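Local coordinates for protein alkaline phosphatase D (Bacillus subtilis, PDB 2YEQ) that hydrolyses phosphate esters as a phosphodiesterase and alkaline phosphatase, using an active site that holds iron and calcium, at residues A[378-383]-A[504-509]. Sequence-based numbering, arbitrary orientation.
Sequences TGDVHA and EDRFFS. With FE (Fe (III) ion), chain B; CA (calcium ion), chain C; PO4 (phosphate ion), chain D; EDO (1,2-ethanediol), chain U.
The iron–calcium active site is where Arg-506, on the C-terminal helix 504-520, meets the metal-binding loop Asp-380 to His-382. The loop supplies one ligand each to iron and calcium: His-382 NE2 at 2.2 Å and Asp-380 OD1 at 2.4 Å, respectively. Cys-124, Tyr-154 and Asp-151 complete the protein ligands of the iron; Asp-151, Asp-209 and Asp-210 those of the calcium held by Asp-380, whose side chain has a second calcium about 4 Å away. A phosphate ion, probably from the crystallisation liquor, bridges the iron and the first calcium through O4, and Arg-506 NH1 donates to its O1 over 2.8 Å in a fairly straight bond (160°), with the phosphorus near the guanidinium plane. The same nitrogen forms a salt bridge with Asp-380 OD2 at 3.2 Å, but the hydrogen bond there is weak (134°) and the carboxylate and guanidinium planes are perpendicular, so the phosphate is the better aligned partner. One guanidinium face rests on the backbone, Val-381 CA standing 3.8 Å above its centre, while Glu-503 pairs with NH2. Two extended torsions carry Arg-506 CD over a face of the His-382 ring, 4.0 Å from its centroid, a CH-pi contact, and the bend at chi3 (57°) turns the guanidinium towards the phosphate. At the ring edge ND1 gives a nearly linear hydrogen bond to 1,2-ethanediol O2. A methionine in place of Arg-506 would probably leave phosphate O1 without this donor and Asp-380 OD2 without this positive partner. Metal ligands on a loop following strand 374-378 form a PhoD-type site, consistent with the calcineurin-like clan.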
ATOM      1  N   THR A 378      -7.886  -2.204   0.382  1.00 17.69           N
ATOM      2  CA  THR A 378      -7.656  -1.744  -0.977  1.00 20.13           C
ATOM      3  C   THR A 378      -7.131  -0.307  -1.024  1.00 19.76           C
ATOM      4  O   THR A 378      -7.451   0.488  -0.159  1.00 20.62           O
ATOM      5  CB  THR A 378      -8.995  -1.747  -1.727  1.00 20.44           C
ATOM      6  OG1 THR A 378      -9.552  -3.045  -1.655  1.00 21.19           O
ATOM      7  CG2 THR A 378      -8.845  -1.293  -3.141  1.00 23.16           C
ATOM      8  N   GLY A 379      -6.340   0.026  -2.050  1.00 18.66           N
ATOM      9  CA  GLY A 379      -5.987   1.402  -2.326  1.00 17.48           C
ATOM     10  C   GLY A 379      -6.351   1.764  -3.752  1.00 19.14           C
ATOM     11  O   GLY A 379      -7.475   1.545  -4.182  1.00 20.42           O
ATOM     12  N   ASP A 380      -5.399   2.375  -4.457  1.00 19.34           N
ATOM     13  CA  ASP A 380      -5.426   2.626  -5.923  1.00 18.10           C
ATOM     14  C   ASP A 380      -6.339   3.722  -6.420  1.00 19.01           C
ATOM     15  O   ASP A 380      -5.949   4.495  -7.303  1.00 20.65           O
ATOM     16  CB  ASP A 380      -5.643   1.324  -6.726  1.00 18.35           C
ATOM     17  CG  ASP A 380      -5.527   1.549  -8.254  1.00 19.85           C
ATOM     18  OD1 ASP A 380      -4.400   1.840  -8.755  1.00 16.53           O
ATOM     19  OD2 ASP A 380      -6.593   1.471  -8.916  1.00 20.40           O
ATOM     20  N   VAL A 381      -7.527   3.844  -5.836  1.00 19.05           N
ATOM     21  CA  VAL A 381      -8.573   4.678  -6.420  1.00 17.46           C
ATOM     22  C   VAL A 381      -8.629   6.097  -5.901  1.00 17.37           C
ATOM     23  O   VAL A 381      -9.424   6.892  -6.373  1.00 18.83           O
ATOM     24  CB  VAL A 381      -9.982   3.972  -6.368  1.00 17.55           C
ATOM     25  CG1 VAL A 381      -9.883   2.546  -6.970  1.00 16.46           C
ATOM     26  CG2 VAL A 381     -10.570   3.970  -4.941  1.00 16.12           C
ATOM     27  N   HIS A 382      -7.740   6.435  -4.976  1.00 17.54           N
ATOM     28  CA  HIS A 382      -7.548   7.833  -4.537  1.00 16.74           C
ATOM     29  C   HIS A 382      -8.819   8.437  -3.899  1.00 16.97           C
ATOM     30  O   HIS A 382      -9.087   9.617  -4.013  1.00 16.64           O
ATOM     31  CB  HIS A 382      -7.052   8.727  -5.683  1.00 16.94           C
ATOM     32  CG  HIS A 382      -5.758   8.271  -6.322  1.00 16.69           C
ATOM     33  ND1 HIS A 382      -5.261   8.874  -7.458  1.00 16.38           N
ATOM     34  CD2 HIS A 382      -4.868   7.307  -5.992  1.00 17.17           C
ATOM     35  CE1 HIS A 382      -4.126   8.292  -7.806  1.00 17.74           C
ATOM     36  NE2 HIS A 382      -3.853   7.338  -6.940  1.00 16.76           N
ATOM     37  N   ALA A 383      -9.598   7.595  -3.248  1.00 18.92           N
ATOM     38  CA  ALA A 383     -10.813   8.018  -2.545  1.00 18.25           C
ATOM     39  C   ALA A 383     -11.247   6.877  -1.655  1.00 18.53           C
ATOM     40  O   ALA A 383     -10.860   5.712  -1.833  1.00 18.20           O
ATOM     41  CB  ALA A 383     -11.936   8.441  -3.519  1.00 18.68           C
ATOM     42  N   GLU A 504     -13.622   9.067 -14.058  1.00 34.20           N
ATOM     43  CA  GLU A 504     -12.864   9.112 -15.325  1.00 33.29           C
ATOM     44  C   GLU A 504     -11.682  10.119 -15.267  1.00 33.34           C
ATOM     45  O   GLU A 504     -10.708   9.985 -16.011  1.00 29.27           O
ATOM     46  CB  GLU A 504     -13.799   9.424 -16.514  1.00 34.23           C
ATOM     47  CG  GLU A 504     -13.193   9.185 -17.936  1.00 38.83           C
ATOM     48  CD  GLU A 504     -13.029   7.692 -18.325  1.00 42.41           C
ATOM     49  OE1 GLU A 504     -13.771   6.826 -17.819  1.00 43.70           O
ATOM     50  OE2 GLU A 504     -12.152   7.387 -19.163  1.00 49.16           O
ATOM     51  N   ASP A 505     -11.749  11.109 -14.381  1.00 34.82           N
ATOM     52  CA  ASP A 505     -10.648  12.086 -14.268  1.00 34.85           C
ATOM     53  C   ASP A 505      -9.297  11.471 -13.909  1.00 34.99           C
ATOM     54  O   ASP A 505      -8.266  11.916 -14.408  1.00 35.21           O
ATOM     55  CB  ASP A 505     -10.996  13.200 -13.303  1.00 35.89           C
ATOM     56  CG  ASP A 505     -12.125  14.075 -13.820  1.00 37.60           C
ATOM     57  OD1 ASP A 505     -12.246  14.273 -15.045  1.00 45.22           O
ATOM     58  OD2 ASP A 505     -12.917  14.564 -13.005  1.00 44.57           O
ATOM     59  N   ARG A 506      -9.303  10.429 -13.092  1.00 31.23           N
ATOM     60  CA  ARG A 506      -8.071   9.743 -12.745  1.00 32.73           C
ATOM     61  C   ARG A 506      -7.412   9.105 -14.008  1.00 35.63           C
ATOM     62  O   ARG A 506      -6.222   9.299 -14.236  1.00 35.28           O
ATOM     63  CB  ARG A 506      -8.327   8.717 -11.636  1.00 30.27           C
ATOM     64  CG  ARG A 506      -7.076   8.031 -11.092  1.00 29.56           C
ATOM     65  CD  ARG A 506      -7.360   7.262  -9.825  1.00 28.64           C
ATOM     66  NE  ARG A 506      -8.421   6.267 -10.008  1.00 26.77           N
ATOM     67  CZ  ARG A 506      -8.251   4.965 -10.206  1.00 25.34           C
ATOM     68  NH1 ARG A 506      -7.036   4.403 -10.234  1.00 26.06           N
ATOM     69  NH2 ARG A 506      -9.323   4.194 -10.359  1.00 29.81           N
ATOM     70  N   PHE A 507      -8.187   8.370 -14.818  1.00 35.75           N
ATOM     71  CA  PHE A 507      -7.696   7.796 -16.085  1.00 32.49           C
ATOM     72  C   PHE A 507      -7.253   8.916 -17.044  1.00 31.39           C
ATOM     73  O   PHE A 507      -6.191   8.842 -17.654  1.00 32.77           O
ATOM     74  CB  PHE A 507      -8.776   6.914 -16.739  1.00 37.19           C
ATOM     75  CG  PHE A 507      -8.312   6.168 -17.988  1.00 42.32           C
ATOM     76  CD1 PHE A 507      -7.285   5.223 -17.918  1.00 46.34           C
ATOM     77  CD2 PHE A 507      -8.930   6.384 -19.221  1.00 47.95           C
ATOM     78  CE1 PHE A 507      -6.859   4.524 -19.069  1.00 48.60           C
ATOM     79  CE2 PHE A 507      -8.518   5.691 -20.371  1.00 49.63           C
ATOM     80  CZ  PHE A 507      -7.480   4.766 -20.297  1.00 47.72           C
ATOM     81  N   PHE A 508      -8.043   9.972 -17.133  1.00 30.87           N
ATOM     82  CA  PHE A 508      -7.747  11.078 -18.028  1.00 35.54           C
ATOM     83  C   PHE A 508      -6.457  11.790 -17.634  1.00 38.20           C
ATOM     84  O   PHE A 508      -5.655  12.157 -18.499  1.00 35.34           O
ATOM     85  CB  PHE A 508      -8.895  12.079 -18.045  1.00 39.88           C
ATOM     86  CG  PHE A 508      -8.667  13.233 -18.967  1.00 48.78           C
ATOM     87  CD1 PHE A 508      -8.699  13.053 -20.352  1.00 56.09           C
ATOM     88  CD2 PHE A 508      -8.403  14.504 -18.464  1.00 53.16           C
ATOM     89  CE1 PHE A 508      -8.480  14.127 -21.225  1.00 53.20           C
ATOM     90  CE2 PHE A 508      -8.185  15.585 -19.331  1.00 55.71           C
ATOM     91  CZ  PHE A 508      -8.226  15.388 -20.713  1.00 56.65           C
ATOM     92  N   SER A 509      -6.266  11.972 -16.332  1.00 32.07           N
ATOM     93  CA  SER A 509      -5.111  12.685 -15.833  1.00 35.84           C
ATOM     94  C   SER A 509      -3.823  11.866 -16.020  1.00 33.76           C
ATOM     95  O   SER A 509      -2.779  12.433 -16.354  1.00 35.39           O
ATOM     96  CB  SER A 509      -5.323  13.077 -14.373  1.00 38.05           C
ATOM     97  OG  SER A 509      -4.279  13.913 -13.953  1.00 47.90           O
TER
HETATM   98 FE    FE B1524      -2.127   6.014  -6.954  1.00 17.60          FE
HETATM   99 CA    CA C1525      -2.121   2.363  -8.445  1.00 18.38          CA
HETATM  100  P   PO4 D1527      -3.186   5.179  -9.542  1.00 18.96           P
HETATM  101  O1  PO4 D1527      -4.440   5.559 -10.238  1.00 19.09           O
HETATM  102  O2  PO4 D1527      -2.476   3.967 -10.067  1.00 16.91           O
HETATM  103  O3  PO4 D1527      -2.317   6.383  -9.242  1.00 19.66           O
HETATM  104  O4  PO4 D1527      -3.549   4.586  -8.148  1.00 18.75           O
HETATM  105  C1  EDO U 552      -6.464  12.927 -10.530  1.00 57.40           C
HETATM  106  O1  EDO U 552      -5.472  13.980 -10.521  1.00 56.17           O
HETATM  107  C2  EDO U 552      -5.892  11.631  -9.951  1.00 46.11           C
HETATM  108  O2  EDO U 552      -6.708  11.074  -8.899  1.00 44.75           O
HETATM  109  O   HOH W   1     -10.630   8.514  -8.593  1.00 47.49           O
HETATM  110  O   HOH W   2      -2.175   2.142  -5.884  1.00 13.67           O